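Side-chain contacts in 5'-methylthioadenosine nucleosidase / s-adenosylhomocysteine nucleosidase (Brucella melitensis bv. 1, PDB 4PR3), which is a nucleosidase of the phosphorylase superfamily that holds adenine in a pocket of its alpha/beta fold: residues 60-63 and 64-68; 90-93 and 94-97. All coordinates share one frame; numbering follows the deposited sequence.

Contact 1: residues 60-63 and 64-68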
ATOM      1  N   PRO A  60      -0.329   5.361   1.033  1.00  8.43           N
ATOM      2  CA  PRO A  60       0.385   4.230   0.423  1.00  8.32           C
ATOM      3  C   PRO A  60      -0.528   3.081  -0.010  1.00  7.43           C
ATOM      4  O   PRO A  60      -0.302   2.506  -1.071  1.00  7.94           O
ATOM      5  CB  PRO A  60       1.328   3.769   1.540  1.00  5.90           C
ATOM      6  CG  PRO A  60       1.514   4.979   2.397  1.00  6.52           C
ATOM      7  CD  PRO A  60       0.183   5.673   2.377  1.00  6.42           C
ATOM      8  N   VAL A  61      -1.531   2.747   0.793  1.00  8.93           N
ATOM      9  CA  VAL A  61      -2.426   1.638   0.460  1.00  8.92           C
ATOM     10  C   VAL A  61      -3.346   1.974  -0.716  1.00  8.89           C
ATOM     11  O   VAL A  61      -3.502   1.165  -1.634  1.00  9.16           O
ATOM     12  CB  VAL A  61      -3.253   1.174   1.682  1.00  7.59           C
ATOM     13  CG1 VAL A  61      -4.391   0.252   1.251  1.00  6.43           C
ATOM     14  CG2 VAL A  61      -2.354   0.479   2.687  1.00  5.92           C
ATOM     15  N   GLU A  62      -3.938   3.165  -0.693  1.00  7.79           N
ATOM     16  CA  GLU A  62      -4.795   3.607  -1.791  1.00  8.32           C
ATOM     17  C   GLU A  62      -4.004   3.715  -3.084  1.00  9.05           C
ATOM     18  O   GLU A  62      -4.472   3.306  -4.145  1.00  9.13           O
ATOM     19  CB  GLU A  62      -5.458   4.950  -1.474  1.00  9.32           C
ATOM     20  CG  GLU A  62      -6.459   4.894  -0.332  1.00 11.59           C
ATOM     21  CD  GLU A  62      -7.432   3.741  -0.474  1.00 14.43           C
ATOM     22  OE1 GLU A  62      -8.080   3.637  -1.539  1.00 16.12           O
ATOM     23  OE2 GLU A  62      -7.541   2.932   0.477  1.00 10.81           O
ATOM     24  N   ALA A  63      -2.798   4.264  -2.985  1.00 11.24           N
ATOM     25  CA  ALA A  63      -1.927   4.440  -4.141  1.00  9.08           C
ATOM     26  C   ALA A  63      -1.505   3.104  -4.738  1.00  9.77           C
ATOM     27  O   ALA A  63      -1.520   2.925  -5.958  1.00 10.02           O
ATOM     28  CB  ALA A  63      -0.704   5.253  -3.761  1.00  7.78           C
ATOM     29  N   ALA A  64      -1.125   2.169  -3.872  1.00  6.98           N
ATOM     30  CA  ALA A  64      -0.692   0.850  -4.313  1.00  7.25           C
ATOM     31  C   ALA A  64      -1.829   0.071  -4.968  1.00  9.30           C
ATOM     32  O   ALA A  64      -1.651  -0.517  -6.029  1.00  8.56           O
ATOM     33  CB  ALA A  64      -0.122   0.064  -3.149  1.00  7.26           C
ATOM     34  N   VAL A  65      -2.996   0.073  -4.331  1.00  8.65           N
ATOM     35  CA  VAL A  65      -4.133  -0.677  -4.844  1.00  9.00           C
ATOM     36  C   VAL A  65      -4.616  -0.121  -6.184  1.00  9.84           C
ATOM     37  O   VAL A  65      -4.801  -0.871  -7.143  1.00 12.40           O
ATOM     38  CB  VAL A  65      -5.301  -0.715  -3.830  1.00  9.28           C
ATOM     39  CG1 VAL A  65      -6.557  -1.285  -4.477  1.00  7.99           C
ATOM     40  CG2 VAL A  65      -4.919  -1.531  -2.603  1.00  5.48           C
ATOM     41  N   ASN A  66      -4.801   1.193  -6.252  1.00  8.32           N
ATOM     42  CA  ASN A  66      -5.299   1.829  -7.466  1.00  9.06           C
ATOM     43  C   ASN A  66      -4.347   1.755  -8.660  1.00  9.89           C
ATOM     44  O   ASN A  66      -4.781   1.520  -9.786  1.00 11.48           O
ATOM     45  CB  ASN A  66      -5.692   3.284  -7.197  1.00  9.05           C
ATOM     46  CG  ASN A  66      -6.979   3.403  -6.405  1.00 11.35           C
ATOM     47  OD1 ASN A  66      -7.866   2.552  -6.507  1.00  9.45           O
ATOM     48  ND2 ASN A  66      -7.087   4.463  -5.610  1.00 10.00           N
ATOM     49  N   LEU A  67      -3.055   1.953  -8.422  1.00  9.85           N
ATOM     50  CA  LEU A  67      -2.089   1.947  -9.518  1.00 10.88           C
ATOM     51  C   LEU A  67      -1.770   0.537 -10.004  1.00 12.09           C
ATOM     52  O   LEU A  67      -1.583   0.322 -11.200  1.00 18.31           O
ATOM     53  CB  LEU A  67      -0.806   2.690  -9.140  1.00 11.75           C
ATOM     54  CG  LEU A  67       0.170   2.967 -10.289  1.00 13.17           C
ATOM     55  CD1 LEU A  67      -0.508   3.735 -11.420  1.00 13.54           C
ATOM     56  CD2 LEU A  67       1.395   3.719  -9.793  1.00 12.25           C
ATOM     57  N   ALA A  68      -1.712  -0.422  -9.086  1.00 10.66           N
ATOM     58  CA  ALA A  68      -1.456  -1.809  -9.464  1.00 12.13           C
ATOM     59  C   ALA A  68      -2.594  -2.367 -10.311  1.00 18.28           C
ATOM     60  O   ALA A  68      -2.370  -3.182 -11.203  1.00 20.00           O
ATOM     61  CB  ALA A  68      -1.232  -2.677  -8.240  1.00 10.95           C
TER
HETATM   62  O   HOH W   1      -9.206   4.890  -3.425  1.00 14.57           O
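E62 and N66, one helical turn apart, hold their polar ends on the same side of the helix but do not bond directly: E62 OE1 and N66 ND2 lie 4.3 Å apart. A water joins them instead, giving a hydrogen bond to OE1 and accepting one from ND2 at 3.1 Å. N66 CG stands beside its own backbone N (chi1 -73°), which brings the amide back over the preceding turn. Both side chains have a further partner. N66 ND2 also bonds to I56 O, so the asparagine ties the helix to the loop before it. E62 OE2 forms a salt bridge with R175 of the second subunit, which probably steadies the carboxylate's charge in these buried surroundings.

In the backbone, each N-H bonds to the carbonyl oxygen four residues before it. A64 N reaches P60 O at 2.9 Å. V65 N to V61 O and N66 N to E62 O are both 3.0 Å. L67 N meets A63 O at 3.1 Å. P60 has no N-H to give, but the first turn of a helix needs none.

Apolar contact between the turns is looser: V61 CG1 and V65 CG2 approach to 4.3 Å. V61 and P60 both pack on Y108 of the second subunit. A63 and A64, having only a methyl group each, permit close approach of A172 on helix 170-180, and A64 also touches V65 of the second subunit.

This is the opening of a regular alpha-helix, 60-76, packed against helix 170-180 and against the second subunit.

Contact 2: residues 90-93 and 94-97. With ADE (adenine), chain C.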
ATOM      1  N   ALA A  90       4.588  18.069  -1.571  1.00 10.17           N
ATOM      2  CA  ALA A  90       5.341  17.425  -0.505  1.00 10.06           C
ATOM      3  C   ALA A  90       5.661  18.448   0.577  1.00 10.47           C
ATOM      4  O   ALA A  90       5.698  19.644   0.307  1.00 12.98           O
ATOM      5  CB  ALA A  90       6.624  16.824  -1.061  1.00 10.08           C
ATOM      6  N   GLY A  91       5.882  17.981   1.802  1.00 10.02           N
ATOM      7  CA  GLY A  91       6.365  18.850   2.858  1.00 11.78           C
ATOM      8  C   GLY A  91       7.870  18.767   3.034  1.00 11.41           C
ATOM      9  O   GLY A  91       8.478  17.745   2.716  1.00 11.19           O
ATOM     10  N   SER A  92       8.478  19.845   3.521  1.00 10.02           N
ATOM     11  CA  SER A  92       9.871  19.800   3.953  1.00 11.69           C
ATOM     12  C   SER A  92      10.166  20.850   5.016  1.00 14.91           C
ATOM     13  O   SER A  92       9.703  21.987   4.914  1.00 13.90           O
ATOM     14  CB  SER A  92      10.804  20.018   2.761  1.00 10.06           C
ATOM     15  OG  SER A  92      12.152  19.813   3.135  1.00 10.02           O
ATOM     16  N   ALA A  93      10.950  20.480   6.024  1.00 12.03           N
ATOM     17  CA  ALA A  93      11.548  21.477   6.905  1.00 13.72           C
ATOM     18  C   ALA A  93      12.969  21.828   6.455  1.00 11.86           C
ATOM     19  O   ALA A  93      13.560  22.794   6.930  1.00 12.76           O
ATOM     20  CB  ALA A  93      11.558  20.977   8.336  1.00 14.56           C
ATOM     21  N   LYS A  94      13.521  21.008   5.568  1.00 11.79           N
ATOM     22  CA  LYS A  94      14.853  21.227   5.010  1.00 12.01           C
ATOM     23  C   LYS A  94      14.904  22.132   3.774  1.00 11.62           C
ATOM     24  O   LYS A  94      15.781  22.984   3.647  1.00 13.80           O
ATOM     25  CB  LYS A  94      15.523  19.883   4.720  1.00 10.43           C
ATOM     26  CG  LYS A  94      15.781  19.058   5.966  1.00  7.28           C
ATOM     27  CD  LYS A  94      16.143  17.623   5.619  1.00 11.85           C
ATOM     28  CE  LYS A  94      16.460  16.820   6.870  1.00 12.36           C
ATOM     29  NZ  LYS A  94      16.647  15.375   6.573  1.00 13.78           N
ATOM     30  N   LEU A  95      13.972  21.918   2.855  1.00 11.55           N
ATOM     31  CA  LEU A  95      14.007  22.572   1.549  1.00 13.39           C
ATOM     32  C   LEU A  95      13.223  23.885   1.463  1.00 17.59           C
ATOM     33  O   LEU A  95      12.221  24.061   2.160  1.00 17.17           O
ATOM     34  CB  LEU A  95      13.560  21.592   0.459  1.00 11.60           C
ATOM     35  CG  LEU A  95      14.556  20.452   0.223  1.00 13.18           C
ATOM     36  CD1 LEU A  95      14.027  19.461  -0.784  1.00 11.98           C
ATOM     37  CD2 LEU A  95      15.894  20.999  -0.242  1.00 14.71           C
ATOM     38  N   PRO A  96      13.688  24.812   0.606  1.00 18.21           N
ATOM     39  CA  PRO A  96      12.983  26.062   0.302  1.00 16.56           C
ATOM     40  C   PRO A  96      11.526  25.818  -0.084  1.00 20.19           C
ATOM     41  O   PRO A  96      11.235  24.926  -0.883  1.00 21.85           O
ATOM     42  CB  PRO A  96      13.750  26.598  -0.908  1.00 14.59           C
ATOM     43  CG  PRO A  96      15.123  26.088  -0.728  1.00 13.29           C
ATOM     44  CD  PRO A  96      14.998  24.745  -0.068  1.00 13.88           C
ATOM     45  N   GLN A  97      10.621  26.610   0.479  1.00 18.12           N
ATOM     46  CA  GLN A  97       9.199  26.450   0.218  1.00 19.50           C
ATOM     47  C   GLN A  97       8.847  26.864  -1.203  1.00 22.10           C
ATOM     48  O   GLN A  97       9.507  27.721  -1.790  1.00 24.18           O
ATOM     49  CB  GLN A  97       8.383  27.270   1.218  1.00 18.17           C
ATOM     50  CG  GLN A  97       8.638  26.892   2.665  1.00 20.79           C
ATOM     51  CD  GLN A  97       8.185  25.479   2.983  1.00 23.87           C
ATOM     52  OE1 GLN A  97       7.122  25.044   2.541  1.00 22.87           O
ATOM     53  NE2 GLN A  97       8.992  24.754   3.748  1.00 23.88           N
TER
HETATM   54  N9  ADE C 501       2.256  16.226   1.142  1.00  8.73           N
HETATM   55  C8  ADE C 501       2.328  17.586   1.267  1.00  9.47           C
HETATM   56  N7  ADE C 501       2.715  17.987   2.453  1.00 10.13           N
HETATM   57  C5  ADE C 501       2.910  16.810   3.156  1.00  8.71           C
HETATM   58  C6  ADE C 501       3.324  16.550   4.478  1.00  9.33           C
HETATM   59  N6  ADE C 501       3.625  17.509   5.359  1.00 11.19           N
HETATM   60  N1  ADE C 501       3.413  15.261   4.863  1.00  8.96           N
HETATM   61  C2  ADE C 501       3.110  14.300   3.983  1.00  8.49           C
HETATM   62  N3  ADE C 501       2.709  14.422   2.718  1.00  8.22           N
HETATM   63  C4  ADE C 501       2.629  15.715   2.364  1.00  8.75           C
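S92 bends back on the two residues that follow A93, and its side chain can be traced outward from CB. That carbon comes within 3.9 Å of L95 CB, and the strand residue I190 also packs against the serine. Beyond it, OG is turned away from the backbone N (chi1 -173°), which makes it face the N-H groups of K94 and L95. There it accepts a hydrogen bond from L95 N at 2.8 Å, fairly straight with an N-H...O angle of 163°. K94 N gives a second bond at 3.0 Å, but this one is weak and bent. Since OG also bonds to the carbonyl oxygen of D164, the hydroxyl must supply that proton, and three bonds hold it in place.

The bond from K94, two residues on, gives a weak ST turn, while the one from L95, three residues on, does most of the holding; here the chain passes from strand 83-91 into the loop leading to strand 100-108. Serine suits the place because its short hydroxyl can both accept from the backbone and donate.

Q97 fastens the same loop from its far end. Its chain folds at chi2 (-65°), returning the amide to S92, whose O accepts a bent hydrogen bond from NE2 at 3.1 Å; the carbonyl oxygen lies close to the plane of the glutamine amide. K94, extended beyond CG, leads the other way, and its NZ bonds to A163 O and I161 O.

On the strand side the chain borders adenine. G91, without a side chain, lets the base lie against its backbone, with G91 N 3.2 Å from adenine N7, while A90 CA comes within 3.5 Å of adenine C8.

Overall arrangement
Contact 1 and contact 2 follow one another in the chain without touching: their centres are 25 Å apart and their nearest atoms about 13 Å. Helix 60-76, where contact 1 lies, leads into strand 83-91, whose end opens contact 2; this strand and strand 54-55, which precedes the helix, both run parallel to strand 31-37. Adenine relates differently to each contact. Residues A90 and G91 line its pocket directly, whereas the side chain of P60 stays about 9 Å from it. Contact 1 meets the second subunit through most of its residues, while no other chain of the assembly reaches contact 2. V153 O and D192 OD2 also bond to the adenine.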